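Local coordinates for PA0821 (Pseudomonas aeruginosa, PDB 7DRG), which probably serves as the immunity protein (antitoxin) that neutralises a putative VRR-NUC domain-containing effector of the type VI secretion system, at residues I270-I278 against E349-T357. Residues are numbered along the deposited sequence; the frame is centred on the assembly and turned at random.
Sequences IQAGAYPYI and EPYLDATNT
Q271 reaches N356 from the end of strand 267-272, which pairs antiparallel with strands 259-264 and 233-237; the loop that follows helix 338-348 packs against this strand end. The Q271 chain is extended, with CG anti to the backbone N (chi1 173°), and both N-H groups of the amide are spent on backbone carbonyls: NE2 donates to N356 O at 3.0 Å across the contact and to G273 O at 3.0 Å in its own segment. Both acceptors lie 12° out of the amide plane, and with the OE1 bond to Y262 OH these bonds fix the amide's rotation. This is the more buried part: L352 CD2 lies 3.5 Å from G273 O and 3.7 Å from A274 CA, and N356 CB 3.4 Å from A274 O. D353 N donates to N356 OD1 at 2.9 Å, whereas N356 ND2 to Y351 O is weak; together they orient the N356 amide. D353 OD1 forms an Asx turn with T355 N.

Toward E349 the contact becomes more exposed and takes up water. Y275 OH meets P350 CG at 3.3 Å, the side chains crossing at about a right angle. One water joins A274 N, Y277 OH and P350 O, while another links Y275 OH with E349 OE1. Y277 OH donates directly to E349 OE1 at 2.6 Å, meeting the carboxylate on its anti side, 35° out of its plane.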
loop_
_atom_site.group_PDB
_atom_site.type_symbol
_atom_site.label_atom_id
_atom_site.label_comp_id
_atom_site.label_asym_id
_atom_site.label_seq_id
_atom_site.Cartn_x
_atom_site.Cartn_y
_atom_site.Cartn_z
ATOM N N ILE B 270 18.738 23.001 4.376
ATOM C CA ILE B 270 19.051 22.070 5.455
ATOM C C ILE B 270 19.196 20.685 4.847
ATOM O O ILE B 270 18.327 20.245 4.089
ATOM C CB ILE B 270 17.957 22.081 6.533
ATOM C CG1 ILE B 270 17.724 23.503 7.042
ATOM C CG2 ILE B 270 18.314 21.125 7.679
ATOM C CD1 ILE B 270 16.560 23.634 7.990
ATOM N N GLN B 271 20.295 20.003 5.166
ATOM C CA GLN B 271 20.516 18.623 4.748
ATOM C C GLN B 271 20.262 17.723 5.950
ATOM O O GLN B 271 20.941 17.846 6.974
ATOM C CB GLN B 271 21.937 18.428 4.211
ATOM C CG GLN B 271 22.281 16.965 3.913
ATOM C CD GLN B 271 23.705 16.779 3.400
ATOM O OE1 GLN B 271 24.359 17.739 2.980
ATOM N NE2 GLN B 271 24.183 15.541 3.417
ATOM N N ALA B 272 19.277 16.835 5.833
ATOM C CA ALA B 272 18.880 15.964 6.940
ATOM C C ALA B 272 19.448 14.571 6.698
ATOM O O ALA B 272 18.788 13.710 6.121
ATOM C CB ALA B 272 17.359 15.923 7.075
ATOM N N GLY B 273 20.665 14.332 7.179
ATOM C CA GLY B 273 21.255 13.012 7.105
ATOM C C GLY B 273 22.266 12.872 5.977
ATOM O O GLY B 273 22.400 13.722 5.094
ATOM N N ALA B 274 22.976 11.735 6.020
ATOM C CA ALA B 274 24.103 11.479 5.127
ATOM C C ALA B 274 23.665 11.156 3.710
ATOM O O ALA B 274 24.485 11.217 2.788
ATOM C CB ALA B 274 24.948 10.322 5.677
ATOM N N TYR B 275 22.401 10.795 3.526
ATOM C CA TYR B 275 21.839 10.467 2.224
ATOM C C TYR B 275 20.328 10.575 2.335
ATOM O O TYR B 275 19.791 10.611 3.447
ATOM C CB TYR B 275 22.252 9.053 1.774
ATOM C CG TYR B 275 22.255 8.009 2.871
ATOM C CD1 TYR B 275 21.075 7.579 3.464
ATOM C CD2 TYR B 275 23.447 7.440 3.295
ATOM C CE1 TYR B 275 21.085 6.618 4.465
ATOM C CE2 TYR B 275 23.468 6.485 4.286
ATOM C CZ TYR B 275 22.288 6.077 4.868
ATOM O OH TYR B 275 22.326 5.122 5.857
ATOM N N PRO B 276 19.610 10.644 1.214
ATOM C CA PRO B 276 18.146 10.660 1.304
ATOM C C PRO B 276 17.608 9.341 1.836
ATOM O O PRO B 276 18.176 8.272 1.598
ATOM C CB PRO B 276 17.697 10.913 -0.142
ATOM C CG PRO B 276 18.840 10.462 -0.991
ATOM C CD PRO B 276 20.075 10.798 -0.176
ATOM N N TYR B 277 16.488 9.431 2.561
ATOM C CA TYR B 277 15.882 8.292 3.249
ATOM C C TYR B 277 14.513 7.983 2.664
ATOM O O TYR B 277 13.649 8.867 2.598
ATOM C CB TYR B 277 15.716 8.563 4.749
ATOM C CG TYR B 277 16.975 8.446 5.577
ATOM C CD1 TYR B 277 17.938 9.444 5.559
ATOM C CD2 TYR B 277 17.179 7.353 6.415
ATOM C CE1 TYR B 277 19.087 9.340 6.328
ATOM C CE2 TYR B 277 18.318 7.244 7.188
ATOM C CZ TYR B 277 19.273 8.243 7.138
ATOM O OH TYR B 277 20.419 8.150 7.905
ATOM N N ILE B 278 14.320 6.725 2.259
ATOM C CA ILE B 278 13.007 6.234 1.845
ATOM C C ILE B 278 12.117 5.996 3.057
ATOM O O ILE B 278 10.944 6.389 3.081
ATOM C CB ILE B 278 13.165 4.944 1.018
ATOM C CG1 ILE B 278 13.814 5.230 -0.334
ATOM C CG2 ILE B 278 11.822 4.246 0.844
ATOM C CD1 ILE B 278 14.225 3.975 -1.087
ATOM N N GLU B 349 22.488 5.858 12.590
ATOM C CA GLU B 349 22.560 6.536 11.307
ATOM C C GLU B 349 23.964 7.049 11.022
ATOM O O GLU B 349 24.637 7.557 11.927
ATOM C CB GLU B 349 21.572 7.707 11.248
ATOM C CG GLU B 349 20.126 7.299 11.503
ATOM C CD GLU B 349 19.666 6.147 10.617
ATOM O OE1 GLU B 349 20.130 6.045 9.460
ATOM O OE2 GLU B 349 18.847 5.328 11.086
ATOM N N PRO B 350 24.422 6.937 9.775
ATOM C CA PRO B 350 25.771 7.407 9.436
ATOM C C PRO B 350 25.906 8.911 9.621
ATOM O O PRO B 350 24.965 9.675 9.396
ATOM C CB PRO B 350 25.926 7.010 7.962
ATOM C CG PRO B 350 24.931 5.904 7.757
ATOM C CD PRO B 350 23.779 6.225 8.658
ATOM N N TYR B 351 27.104 9.328 10.028
ATOM C CA TYR B 351 27.414 10.727 10.274
ATOM C C TYR B 351 27.775 11.453 8.979
ATOM O O TYR B 351 28.233 10.855 8.002
ATOM C CB TYR B 351 28.595 10.858 11.242
ATOM C CG TYR B 351 28.282 10.642 12.710
ATOM C CD1 TYR B 351 27.591 9.524 13.146
ATOM C CD2 TYR B 351 28.718 11.557 13.662
ATOM C CE1 TYR B 351 27.323 9.331 14.497
ATOM C CE2 TYR B 351 28.458 11.373 15.006
ATOM C CZ TYR B 351 27.757 10.264 15.416
ATOM O OH TYR B 351 27.502 10.089 16.755
ATOM N N LEU B 352 27.598 12.770 8.999
ATOM C CA LEU B 352 28.061 13.603 7.895
ATOM C C LEU B 352 29.583 13.656 7.867
ATOM O O LEU B 352 30.240 13.708 8.912
ATOM C CB LEU B 352 27.509 15.019 8.025
ATOM C CG LEU B 352 25.997 15.168 8.071
ATOM C CD1 LEU B 352 25.648 16.637 8.208
ATOM C CD2 LEU B 352 25.366 14.557 6.825
ATOM N N ASP B 353 30.147 13.656 6.663
ATOM C CA ASP B 353 31.589 13.811 6.506
ATOM C C ASP B 353 31.866 14.459 5.152
ATOM O O ASP B 353 30.949 14.908 4.455
ATOM C CB ASP B 353 32.307 12.464 6.692
ATOM C CG ASP B 353 31.870 11.402 5.694
ATOM O OD1 ASP B 353 31.458 11.737 4.567
ATOM O OD2 ASP B 353 31.944 10.205 6.046
ATOM N N ALA B 354 33.145 14.511 4.777
ATOM C CA ALA B 354 33.534 15.159 3.530
ATOM C C ALA B 354 33.050 14.411 2.294
ATOM O O ALA B 354 33.068 14.987 1.202
ATOM C CB ALA B 354 35.053 15.316 3.477
ATOM N N THR B 355 32.623 13.158 2.428
ATOM C CA THR B 355 32.158 12.396 1.278
ATOM C C THR B 355 30.685 12.610 0.968
ATOM O O THR B 355 30.248 12.241 -0.127
ATOM C CB THR B 355 32.399 10.895 1.483
ATOM O OG1 THR B 355 31.533 10.401 2.512
ATOM C CG2 THR B 355 33.849 10.636 1.873
ATOM N N ASN B 356 29.903 13.185 1.886
ATOM C CA ASN B 356 28.461 13.283 1.667
ATOM C C ASN B 356 27.896 14.677 1.937
ATOM O O ASN B 356 26.670 14.855 1.895
ATOM C CB ASN B 356 27.715 12.226 2.499
ATOM C CG ASN B 356 28.052 12.285 3.975
ATOM O OD1 ASN B 356 28.266 13.357 4.534
ATOM N ND2 ASN B 356 28.108 11.122 4.615
ATOM N N THR B 357 28.747 15.675 2.172
ATOM C CA THR B 357 28.332 17.066 2.295
ATOM C C THR B 357 29.207 17.914 1.386
ATOM O O THR B 357 30.285 17.485 0.964
ATOM C CB THR B 357 28.445 17.601 3.736
ATOM O OG1 THR B 357 29.802 17.488 4.186
ATOM C CG2 THR B 357 27.541 16.832 4.676
HETATM O O HOH W 1 22.478 10.040 8.291
HETATM O O HOH W 2 20.343 4.222 7.343
#